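Long-range contacts in pyrroline carboxylate reductase (Plasmodium falciparum, PDB 2RCY), which binds NADP and probably uses the reduced cofactor to turn pyrroline-5-carboxylate into proline: residues I23-I29 / D143-C148; L34-G38 / L55-C59; K79-S83 / M102-N107; G123-Y127 / A162-S166. All blocks are in the same frame, centred on the assembly; numbering follows the deposited sequence.

Interaction 1 of 4, residues I23-I29 / D143-C148; sequences IANANII and DIFNSC
A26 and S147 bring the two segments together where two helices run out, their CA atoms 5.7 Å apart; I23 and C148 form the second close backbone pair, with CA atoms at 6.1 Å. Past A26 the chain leaves helix 14-26 at N27, whose phi is positive (49°), and this bend returns I28 to the same interface. CG1 of I28 sits between the backbone N and the carbonyl carbon (chi1 43°), which sends CD1 into the other segment, with S147 OG at 3.5 Å and I144 CA at 3.7 Å. The S147 hydroxyl is spoken for within its own turn: OG donates to I144 O over 2.7 Å, approaching from above the carbonyl plane. That leaves CH groups as its neighbours from the other side, including A26 CB at 3.5 Å. Farther in, the I23 and I144 side chains cross obliquely, I23 CD1 lying 3.7 Å from I144 CG2, while I23 CG1 rests near C148 SG. I23 and I29 also pack on L7, I29 touches L34, and the rings of F145 and F125 meet with their planes at about 45°, so the C-terminal ends of helices 14-26 and 135-146 meet beside strands 7-10, 34-37 and 123-129.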
# COMPACT_ATOMS: atom_id res chain seq x y z
N ILE A 23 -29.66 11.37 -34.67
CA ILE A 23 -30.81 12.20 -35.05
C ILE A 23 -31.31 11.81 -36.45
O ILE A 23 -32.52 11.84 -36.71
CB ILE A 23 -30.47 13.71 -34.98
CG1 ILE A 23 -29.94 14.08 -33.58
CG2 ILE A 23 -31.69 14.57 -35.30
CD1 ILE A 23 -29.12 15.35 -33.53
N ALA A 24 -30.38 11.45 -37.32
CA ALA A 24 -30.69 11.04 -38.69
C ALA A 24 -31.57 9.79 -38.74
O ALA A 24 -32.51 9.71 -39.54
CB ALA A 24 -29.42 10.82 -39.50
N ASN A 25 -31.27 8.82 -37.87
CA ASN A 25 -32.04 7.58 -37.78
C ASN A 25 -33.37 7.75 -37.05
O ASN A 25 -34.29 6.95 -37.23
CB ASN A 25 -31.20 6.48 -37.12
CG ASN A 25 -30.01 6.05 -37.96
OD1 ASN A 25 -29.91 6.37 -39.15
ND2 ASN A 25 -29.09 5.31 -37.35
N ALA A 26 -33.46 8.80 -36.24
CA ALA A 26 -34.67 9.10 -35.47
C ALA A 26 -35.78 9.69 -36.34
O ALA A 26 -36.95 9.64 -35.96
CB ALA A 26 -34.34 10.03 -34.32
N ASN A 27 -35.39 10.23 -37.49
CA ASN A 27 -36.31 10.86 -38.45
C ASN A 27 -37.29 11.87 -37.82
O ASN A 27 -38.49 11.60 -37.69
CB ASN A 27 -37.05 9.81 -39.29
CG ASN A 27 -36.16 9.20 -40.36
OD1 ASN A 27 -35.25 8.43 -40.06
ND2 ASN A 27 -36.44 9.53 -41.62
N ILE A 28 -36.74 13.02 -37.43
CA ILE A 28 -37.53 14.16 -36.96
C ILE A 28 -37.27 15.36 -37.87
O ILE A 28 -38.09 16.28 -37.97
CB ILE A 28 -37.21 14.53 -35.49
CG1 ILE A 28 -35.70 14.48 -35.23
CG2 ILE A 28 -37.96 13.59 -34.54
CD1 ILE A 28 -35.25 15.32 -34.05
N ILE A 29 -36.11 15.34 -38.52
CA ILE A 29 -35.72 16.35 -39.50
C ILE A 29 -35.33 15.65 -40.80
O ILE A 29 -34.70 14.59 -40.77
CB ILE A 29 -34.53 17.21 -38.99
CG1 ILE A 29 -34.79 17.72 -37.56
CG2 ILE A 29 -34.27 18.38 -39.93
CD1 ILE A 29 -33.55 18.20 -36.83
N ASP A 143 -36.88 18.06 -28.16
CA ASP A 143 -37.37 17.14 -29.19
C ASP A 143 -36.24 16.51 -30.01
O ASP A 143 -36.37 15.37 -30.46
CB ASP A 143 -38.36 17.84 -30.12
CG ASP A 143 -39.60 18.34 -29.40
OD1 ASP A 143 -39.86 17.92 -28.25
OD2 ASP A 143 -40.33 19.16 -30.00
N ILE A 144 -35.16 17.26 -30.20
CA ILE A 144 -33.99 16.78 -30.95
C ILE A 144 -33.30 15.62 -30.22
O ILE A 144 -32.94 14.62 -30.84
CB ILE A 144 -32.99 17.92 -31.26
CG1 ILE A 144 -33.52 18.79 -32.41
CG2 ILE A 144 -31.61 17.37 -31.64
CD1 ILE A 144 -32.79 20.11 -32.60
N PHE A 145 -33.12 15.77 -28.91
CA PHE A 145 -32.38 14.80 -28.12
C PHE A 145 -33.24 13.69 -27.50
O PHE A 145 -32.75 12.60 -27.23
CB PHE A 145 -31.51 15.51 -27.07
CG PHE A 145 -30.51 16.47 -27.67
CD1 PHE A 145 -29.40 16.00 -28.36
CD2 PHE A 145 -30.69 17.84 -27.55
CE1 PHE A 145 -28.48 16.89 -28.92
CE2 PHE A 145 -29.78 18.74 -28.11
CZ PHE A 145 -28.67 18.26 -28.79
N ASN A 146 -34.53 13.97 -27.29
CA ASN A 146 -35.48 12.94 -26.86
C ASN A 146 -35.83 11.95 -27.97
O ASN A 146 -36.40 10.88 -27.70
CB ASN A 146 -36.76 13.55 -26.27
CG ASN A 146 -36.64 13.84 -24.78
OD1 ASN A 146 -36.03 13.08 -24.03
ND2 ASN A 146 -37.24 14.95 -24.35
N SER A 147 -35.49 12.30 -29.21
CA SER A 147 -35.69 11.42 -30.36
C SER A 147 -34.64 10.30 -30.40
O SER A 147 -34.88 9.24 -30.98
CB SER A 147 -35.67 12.22 -31.66
OG SER A 147 -34.35 12.62 -32.01
N CYS A 148 -33.48 10.56 -29.80
CA CYS A 148 -32.39 9.58 -29.75
C CYS A 148 -31.86 9.35 -28.33
O CYS A 148 -30.70 8.96 -28.15
CB CYS A 148 -31.26 9.99 -30.70
SG CYS A 148 -30.49 11.58 -30.32

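Interaction 2 of 4, residues L34-G38 / L55-C59; sequences LFYYG and LARHC. With NAP (NADP nicotinamide-adenine-dinucleotide phosphate), chain G.
F35 offers a ring face to the edge of H58. The two planes stand at 87° with centroids 5.0 Å apart, an offset T-shaped pair in which H58 CD2 lies over the phenyl face and H58 NE2 comes to 3.6 Å from F35 CZ. H58 reaches there because its CG is anti to the backbone N (chi1 -172°), carrying the imidazole away from its helix toward the strand. C59 approaches the same phenyl ring obliquely, a sulfur-aromatic contact with SG 3.6 Å from CD1 of F35. One helical turn before H58, L55 uses a single methyl: its CD1 presses on the peptide joining Y36 to Y37, 3.6 Å from both Y36 C and Y37 N. Y36 points to the other side of the strand, where its hydroxyl is hydrogen-bonded to K42 N. Y37 starts toward the helix, but its ring swings away to the cofactor, CD2 of Y37 lying 3.8 Å from C2A of the NADP adenine. Strand 34-37 with helix 52-58 against it, and the adenine beside Y37 near the strand's C-terminal end, fits the second strand of a Rossmann-type dinucleotide-binding fold.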
# COMPACT_ATOMS: atom_id res chain seq x y z
N LEU A 34 -29.93 18.09 -42.88
CA LEU A 34 -28.81 17.82 -41.98
C LEU A 34 -27.49 18.10 -42.68
O LEU A 34 -27.19 17.51 -43.73
CB LEU A 34 -28.86 16.38 -41.46
CG LEU A 34 -29.54 16.12 -40.11
CD1 LEU A 34 -31.03 16.41 -40.14
CD2 LEU A 34 -29.30 14.68 -39.67
N PHE A 35 -26.70 19.00 -42.10
CA PHE A 35 -25.45 19.46 -42.70
C PHE A 35 -24.26 19.31 -41.75
O PHE A 35 -24.44 19.20 -40.54
CB PHE A 35 -25.56 20.92 -43.16
CG PHE A 35 -26.71 21.17 -44.10
CD1 PHE A 35 -27.93 21.64 -43.62
CD2 PHE A 35 -26.57 20.96 -45.47
CE1 PHE A 35 -29.00 21.88 -44.48
CE2 PHE A 35 -27.63 21.19 -46.34
CZ PHE A 35 -28.85 21.66 -45.85
N TYR A 36 -23.05 19.30 -42.32
CA TYR A 36 -21.82 19.21 -41.53
C TYR A 36 -20.62 19.83 -42.25
O TYR A 36 -20.62 19.97 -43.47
CB TYR A 36 -21.51 17.75 -41.16
CG TYR A 36 -20.71 16.99 -42.20
CD1 TYR A 36 -21.33 16.42 -43.31
CD2 TYR A 36 -19.33 16.84 -42.07
CE1 TYR A 36 -20.60 15.73 -44.27
CE2 TYR A 36 -18.59 16.15 -43.02
CZ TYR A 36 -19.23 15.59 -44.11
OH TYR A 36 -18.49 14.91 -45.05
N TYR A 37 -19.60 20.21 -41.47
CA TYR A 37 -18.29 20.56 -42.01
C TYR A 37 -17.15 19.96 -41.18
O TYR A 37 -17.23 19.90 -39.95
CB TYR A 37 -18.10 22.08 -42.13
CG TYR A 37 -16.66 22.48 -42.42
CD1 TYR A 37 -16.12 22.36 -43.70
CD2 TYR A 37 -15.83 22.94 -41.39
CE1 TYR A 37 -14.80 22.71 -43.95
CE2 TYR A 37 -14.51 23.30 -41.64
CZ TYR A 37 -14.00 23.18 -42.92
OH TYR A 37 -12.69 23.52 -43.17
N GLY A 38 -16.11 19.53 -41.88
CA GLY A 38 -14.85 19.12 -41.28
C GLY A 38 -13.71 19.40 -42.24
O GLY A 38 -13.94 19.57 -43.44
N LEU A 55 -21.98 27.14 -43.11
CA LEU A 55 -22.86 26.25 -42.35
C LEU A 55 -23.72 27.06 -41.38
O LEU A 55 -24.91 26.80 -41.24
CB LEU A 55 -22.03 25.20 -41.60
CG LEU A 55 -22.73 24.15 -40.73
CD1 LEU A 55 -21.94 22.86 -40.72
CD2 LEU A 55 -22.95 24.64 -39.30
N ALA A 56 -23.10 28.03 -40.71
CA ALA A 56 -23.80 28.88 -39.75
C ALA A 56 -24.76 29.85 -40.42
O ALA A 56 -25.79 30.22 -39.85
CB ALA A 56 -22.80 29.64 -38.88
N ARG A 57 -24.43 30.26 -41.65
CA ARG A 57 -25.25 31.19 -42.42
C ARG A 57 -26.48 30.51 -43.02
O ARG A 57 -27.50 31.16 -43.27
CB ARG A 57 -24.42 31.85 -43.53
N HIS A 58 -26.38 29.20 -43.23
CA HIS A 58 -27.45 28.42 -43.86
C HIS A 58 -28.38 27.78 -42.82
O HIS A 58 -29.61 27.87 -42.95
CB HIS A 58 -26.86 27.34 -44.77
CG HIS A 58 -27.88 26.62 -45.60
ND1 HIS A 58 -28.46 27.18 -46.72
CD2 HIS A 58 -28.41 25.38 -45.47
CE1 HIS A 58 -29.31 26.31 -47.24
NE2 HIS A 58 -29.30 25.22 -46.51
N CYS A 59 -27.80 27.15 -41.81
CA CYS A 59 -28.55 26.39 -40.82
C CYS A 59 -29.22 27.27 -39.77
O CYS A 59 -28.79 28.39 -39.51
CB CYS A 59 -27.64 25.36 -40.14
SG CYS A 59 -26.89 24.20 -41.29
PA NAP G . -12.72 14.11 -32.17
O1A NAP G . -13.10 12.69 -32.51
O2A NAP G . -11.27 14.53 -32.25
O5B NAP G . -13.63 15.10 -33.05
C5B NAP G . -13.17 16.37 -33.51
C4B NAP G . -13.54 16.49 -34.99
O4B NAP G . -13.59 17.86 -35.39
C3B NAP G . -12.53 15.79 -35.88
O3B NAP G . -13.18 14.75 -36.61
C2B NAP G . -11.99 16.86 -36.81
O2B NAP G . -11.93 16.40 -38.16
C1B NAP G . -12.99 18.01 -36.68
N9A NAP G . -12.37 19.35 -36.80
C8A NAP G . -11.10 19.69 -36.54
N7A NAP G . -10.93 21.01 -36.77
C5A NAP G . -12.11 21.51 -37.18
C6A NAP G . -12.55 22.78 -37.55
N6A NAP G . -11.69 23.83 -37.55
N1A NAP G . -13.84 22.95 -37.92
C2A NAP G . -14.70 21.92 -37.93
N3A NAP G . -14.30 20.69 -37.58
C4A NAP G . -13.02 20.46 -37.19
O3 NAP G . -13.25 14.44 -30.68
PN NAP G . -14.70 13.97 -30.18
O1N NAP G . -14.51 12.81 -29.23
O2N NAP G . -15.63 13.83 -31.37
O5D NAP G . -15.19 15.22 -29.29
C5D NAP G . -15.63 16.45 -29.86
C4D NAP G . -16.35 17.26 -28.79
O4D NAP G . -17.46 16.51 -28.27
C3D NAP G . -15.45 17.60 -27.61
O3D NAP G . -15.55 19.00 -27.36
C2D NAP G . -15.99 16.80 -26.44
O2D NAP G . -15.94 17.53 -25.21
C1D NAP G . -17.42 16.51 -26.84
N1N NAP G . -17.93 15.24 -26.30
C2N NAP G . -17.40 14.07 -26.69
C3N NAP G . -17.89 12.86 -26.19
C7N NAP G . -17.30 11.56 -26.64
O7N NAP G . -16.27 11.53 -27.47
N7N NAP G . -17.81 10.48 -26.24
C4N NAP G . -18.94 12.88 -25.26
C5N NAP G . -19.47 14.11 -24.87
C6N NAP G . -18.94 15.28 -25.41
P2B NAP G . -10.68 15.54 -38.72
O1X NAP G . -10.82 15.64 -40.22
O2X NAP G . -9.45 16.23 -38.16
O3X NAP G . -10.91 14.15 -38.17

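Interaction 3 of 4, residues K79-S83 / M102-N107; sequences KPYLS and MVGSEN
K79 is extended from its first torsion (CG anti to the backbone N, chi1 -165°) as far as CE, then bends at chi4 (-69°), so the chain lies alongside the end of helix 96-103. CG of K79 comes to 3.3 Å from V103 O, and CE and NZ stay near the same oxygen. The ammonium group has E106 for a neighbour, but NZ of K79 and OE2 of E106 are 4.2 Å apart, beyond a salt bridge; the attraction is probably modest at this exposed spot. L82 supplies the apolar part. Its CG is beside the backbone N (chi1 -75°), and CD1 meets V103 CG1 at 3.7 Å, the two side chains crossing at about a right angle. N107 brings its amide against L82: OD1 is 3.4 Å from L82 CB and 3.1 Å from L82 O, and since both oxygens are acceptors that last approach brings no bond. G104, with positive phi, ends the helix and opens a type I turn to N107. V103 and L82 both rest on L87, and V103 with selenomethionine M102 touches L75, so the loop after helix 71-77 and the end of helix 96-103 meet beside strand 86-89.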
# COMPACT_ATOMS: atom_id res chain seq x y z
N LYS A 79 -19.04 33.92 -35.46
CA LYS A 79 -19.58 34.92 -34.54
C LYS A 79 -20.64 35.87 -35.14
O LYS A 79 -21.70 36.06 -34.53
CB LYS A 79 -18.43 35.72 -33.90
CG LYS A 79 -18.81 36.54 -32.67
CD LYS A 79 -17.64 37.40 -32.21
CE LYS A 79 -17.93 38.10 -30.89
NZ LYS A 79 -18.97 39.17 -31.02
N PRO A 80 -20.36 36.47 -36.32
CA PRO A 80 -21.36 37.40 -36.87
C PRO A 80 -22.52 36.72 -37.60
O PRO A 80 -23.49 37.40 -37.97
CB PRO A 80 -20.53 38.23 -37.85
CG PRO A 80 -19.48 37.30 -38.33
CD PRO A 80 -19.17 36.37 -37.19
N TYR A 81 -22.44 35.41 -37.80
CA TYR A 81 -23.45 34.67 -38.56
C TYR A 81 -24.50 33.98 -37.68
O TYR A 81 -25.37 33.26 -38.18
CB TYR A 81 -22.78 33.64 -39.48
CG TYR A 81 -21.66 34.20 -40.33
CD1 TYR A 81 -20.33 33.99 -39.99
CD2 TYR A 81 -21.93 34.95 -41.48
CE1 TYR A 81 -19.29 34.50 -40.76
CE2 TYR A 81 -20.90 35.47 -42.26
CZ TYR A 81 -19.58 35.24 -41.90
OH TYR A 81 -18.56 35.75 -42.66
N LEU A 82 -24.42 34.21 -36.37
CA LEU A 82 -25.31 33.57 -35.40
C LEU A 82 -26.54 34.41 -35.04
O LEU A 82 -27.25 34.10 -34.08
CB LEU A 82 -24.54 33.20 -34.13
CG LEU A 82 -23.61 31.99 -34.17
CD1 LEU A 82 -22.64 32.05 -33.01
CD2 LEU A 82 -24.39 30.68 -34.15
N SER A 83 -26.78 35.46 -35.82
CA SER A 83 -27.88 36.40 -35.57
C SER A 83 -29.24 35.72 -35.65
O SER A 83 -29.61 35.16 -36.69
CB SER A 83 -27.81 37.58 -36.54
OG SER A 83 -26.49 38.10 -36.62
N MSE A 102 -16.93 33.72 -26.15
CA MSE A 102 -16.47 33.31 -27.48
C MSE A 102 -17.32 33.87 -28.63
O MSE A 102 -16.78 34.21 -29.68
CB MSE A 102 -16.40 31.78 -27.58
CG MSE A 102 -15.22 31.16 -26.86
SE MSE A 102 -15.30 29.22 -26.78
CE MSE A 102 -13.60 28.88 -25.88
N VAL A 103 -18.63 33.96 -28.43
CA VAL A 103 -19.55 34.41 -29.49
C VAL A 103 -20.34 35.68 -29.17
O VAL A 103 -20.84 36.35 -30.07
CB VAL A 103 -20.53 33.29 -29.95
CG1 VAL A 103 -19.78 32.19 -30.68
CG2 VAL A 103 -21.32 32.73 -28.78
N GLY A 104 -20.44 36.02 -27.88
CA GLY A 104 -21.18 37.21 -27.46
C GLY A 104 -22.41 36.87 -26.64
O GLY A 104 -23.06 35.85 -26.87
N SER A 105 -22.72 37.75 -25.69
CA SER A 105 -23.84 37.56 -24.78
C SER A 105 -25.20 37.72 -25.45
O SER A 105 -26.22 37.27 -24.92
CB SER A 105 -23.73 38.52 -23.59
N GLU A 106 -25.21 38.36 -26.62
CA GLU A 106 -26.44 38.63 -27.38
C GLU A 106 -27.02 37.39 -28.07
O GLU A 106 -28.21 37.37 -28.41
CB GLU A 106 -26.22 39.77 -28.39
CG GLU A 106 -25.39 39.41 -29.63
CD GLU A 106 -23.88 39.44 -29.41
OE1 GLU A 106 -23.43 39.73 -28.28
OE2 GLU A 106 -23.13 39.19 -30.38
N ASN A 107 -26.19 36.37 -28.27
CA ASN A 107 -26.60 35.15 -28.96
C ASN A 107 -27.40 34.18 -28.09
O ASN A 107 -27.40 34.29 -26.87
CB ASN A 107 -25.38 34.44 -29.56
CG ASN A 107 -24.85 35.14 -30.81
OD1 ASN A 107 -25.60 35.39 -31.76
ND2 ASN A 107 -23.56 35.43 -30.81

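Interaction 4 of 4, residues G123-Y127 / A162-S166; sequences GSFIY and ATAIS
S124 and S166 face each other where strand 123-127 and helix 162-166 run antiparallel, at 175°, their axes 9.2 Å apart. The strand runs antiparallel to its neighbour 108-113 and parallel to 149-153, toward one end of a Rossmann-type sheet, and the helix stands at the start of the part matching the reductase dimerisation family. Polar and apolar contacts divide along the strand. At its beginning, both serine hydroxyls are anti to their backbone nitrogens (S124 chi1 -175°), which turns them toward each other; S124 OG and S166 OG form a hydrogen bond of 3.0 Å in which either may be the donor. Two residues on, I126 holds CG1 between its backbone N and carbonyl carbon (chi1 53°) and so leans on the helix: CG1 lies 3.6 Å from A162 CB, and the terminal CD1 comes to 3.7 Å from S166 CB, spanning one turn. F125, between them, points away from the helix.

The serines are tied in further by N115, whose side chain accepts from S124 N and donates to S166 O. L197 of the second subunit packs on both S124 and I126, so this buried junction also belongs to the dimer interface. The side chain of T163 lies about 6 Å at its nearest from the bound NADP, and its hydroxyl is hydrogen-bonded to M159 O. A water beside the serine pair donates to S124 O at 2.9 Å.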
# COMPACT_ATOMS: atom_id res chain seq x y z
N GLY A 123 -29.14 7.57 -26.02
CA GLY A 123 -28.25 8.56 -25.43
C GLY A 123 -28.78 9.17 -24.15
O GLY A 123 -29.99 9.21 -23.91
N SER A 124 -27.86 9.64 -23.31
CA SER A 124 -28.21 10.39 -22.12
C SER A 124 -27.72 11.82 -22.28
O SER A 124 -26.56 12.06 -22.63
CB SER A 124 -27.62 9.75 -20.86
OG SER A 124 -28.06 10.42 -19.70
N PHE A 125 -28.61 12.78 -22.03
CA PHE A 125 -28.30 14.19 -22.24
C PHE A 125 -28.64 15.03 -21.01
O PHE A 125 -29.63 14.78 -20.33
CB PHE A 125 -29.05 14.74 -23.45
CG PHE A 125 -28.96 13.89 -24.69
CD1 PHE A 125 -29.93 12.92 -24.94
CD2 PHE A 125 -27.94 14.07 -25.60
CE1 PHE A 125 -29.86 12.12 -26.09
CE2 PHE A 125 -27.86 13.28 -26.76
CZ PHE A 125 -28.83 12.31 -27.00
N ILE A 126 -27.79 16.02 -20.75
CA ILE A 126 -28.08 17.08 -19.79
C ILE A 126 -27.79 18.43 -20.44
O ILE A 126 -26.84 18.55 -21.23
CB ILE A 126 -27.30 16.95 -18.45
CG1 ILE A 126 -25.77 16.82 -18.67
CG2 ILE A 126 -27.89 15.84 -17.57
CD1 ILE A 126 -25.25 15.41 -18.95
N TYR A 127 -28.59 19.44 -20.13
CA TYR A 127 -28.39 20.76 -20.72
C TYR A 127 -28.74 21.94 -19.82
O TYR A 127 -29.53 21.81 -18.88
CB TYR A 127 -29.10 20.88 -22.08
CG TYR A 127 -30.56 21.30 -22.02
CD1 TYR A 127 -30.93 22.63 -22.23
CD2 TYR A 127 -31.56 20.37 -21.76
CE1 TYR A 127 -32.26 23.02 -22.19
CE2 TYR A 127 -32.90 20.75 -21.71
CZ TYR A 127 -33.24 22.07 -21.92
OH TYR A 127 -34.57 22.45 -21.87
N ALA A 162 -22.41 16.00 -13.99
CA ALA A 162 -23.28 15.30 -14.94
C ALA A 162 -22.50 14.80 -16.16
O ALA A 162 -22.76 13.71 -16.66
CB ALA A 162 -24.42 16.19 -15.36
N THR A 163 -21.54 15.60 -16.61
CA THR A 163 -20.62 15.22 -17.68
C THR A 163 -19.80 13.99 -17.27
O THR A 163 -19.64 13.05 -18.05
CB THR A 163 -19.65 16.38 -18.05
OG1 THR A 163 -20.41 17.55 -18.37
CG2 THR A 163 -18.76 16.01 -19.22
N ALA A 164 -19.31 14.01 -16.03
CA ALA A 164 -18.51 12.92 -15.47
C ALA A 164 -19.27 11.59 -15.39
O ALA A 164 -18.68 10.52 -15.52
CB ALA A 164 -17.98 13.31 -14.11
N ILE A 165 -20.58 11.67 -15.17
CA ILE A 165 -21.44 10.49 -15.07
C ILE A 165 -22.07 10.12 -16.42
O ILE A 165 -21.92 8.99 -16.88
CB ILE A 165 -22.56 10.69 -14.01
CG1 ILE A 165 -21.96 10.69 -12.60
CG2 ILE A 165 -23.64 9.61 -14.13
CD1 ILE A 165 -22.89 11.22 -11.54
N SER A 166 -22.76 11.07 -17.04
CA SER A 166 -23.51 10.81 -18.26
C SER A 166 -22.63 10.86 -19.51
O SER A 166 -22.72 9.97 -20.36
CB SER A 166 -24.68 11.79 -18.37
OG SER A 166 -25.34 11.67 -19.62
O HOH W 1 -24.14 13.00 -21.42

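From the N terminus, the chain passes helix 14-26, the first half of interaction 1, and returns to it only at 143-148, so interaction 1 closes a long loop. Interactions 2 and 3 are nested inside that loop, one after the other; interaction 2 joins strand 34-37 to helix 52-58, interaction 3 joins the loop after helix 71-77 to the end of helix 96-103, and A56 packs on Y81 between them. Interaction 4 opens within the same loop but closes beyond it, so it crosses interaction 1. These two also meet directly through the backbone of G123 and C148. Interaction 4 ties the sheet to helix 159-167, in the part matching the dimerisation family, while interaction 1 joins helices 14-26 and 135-146.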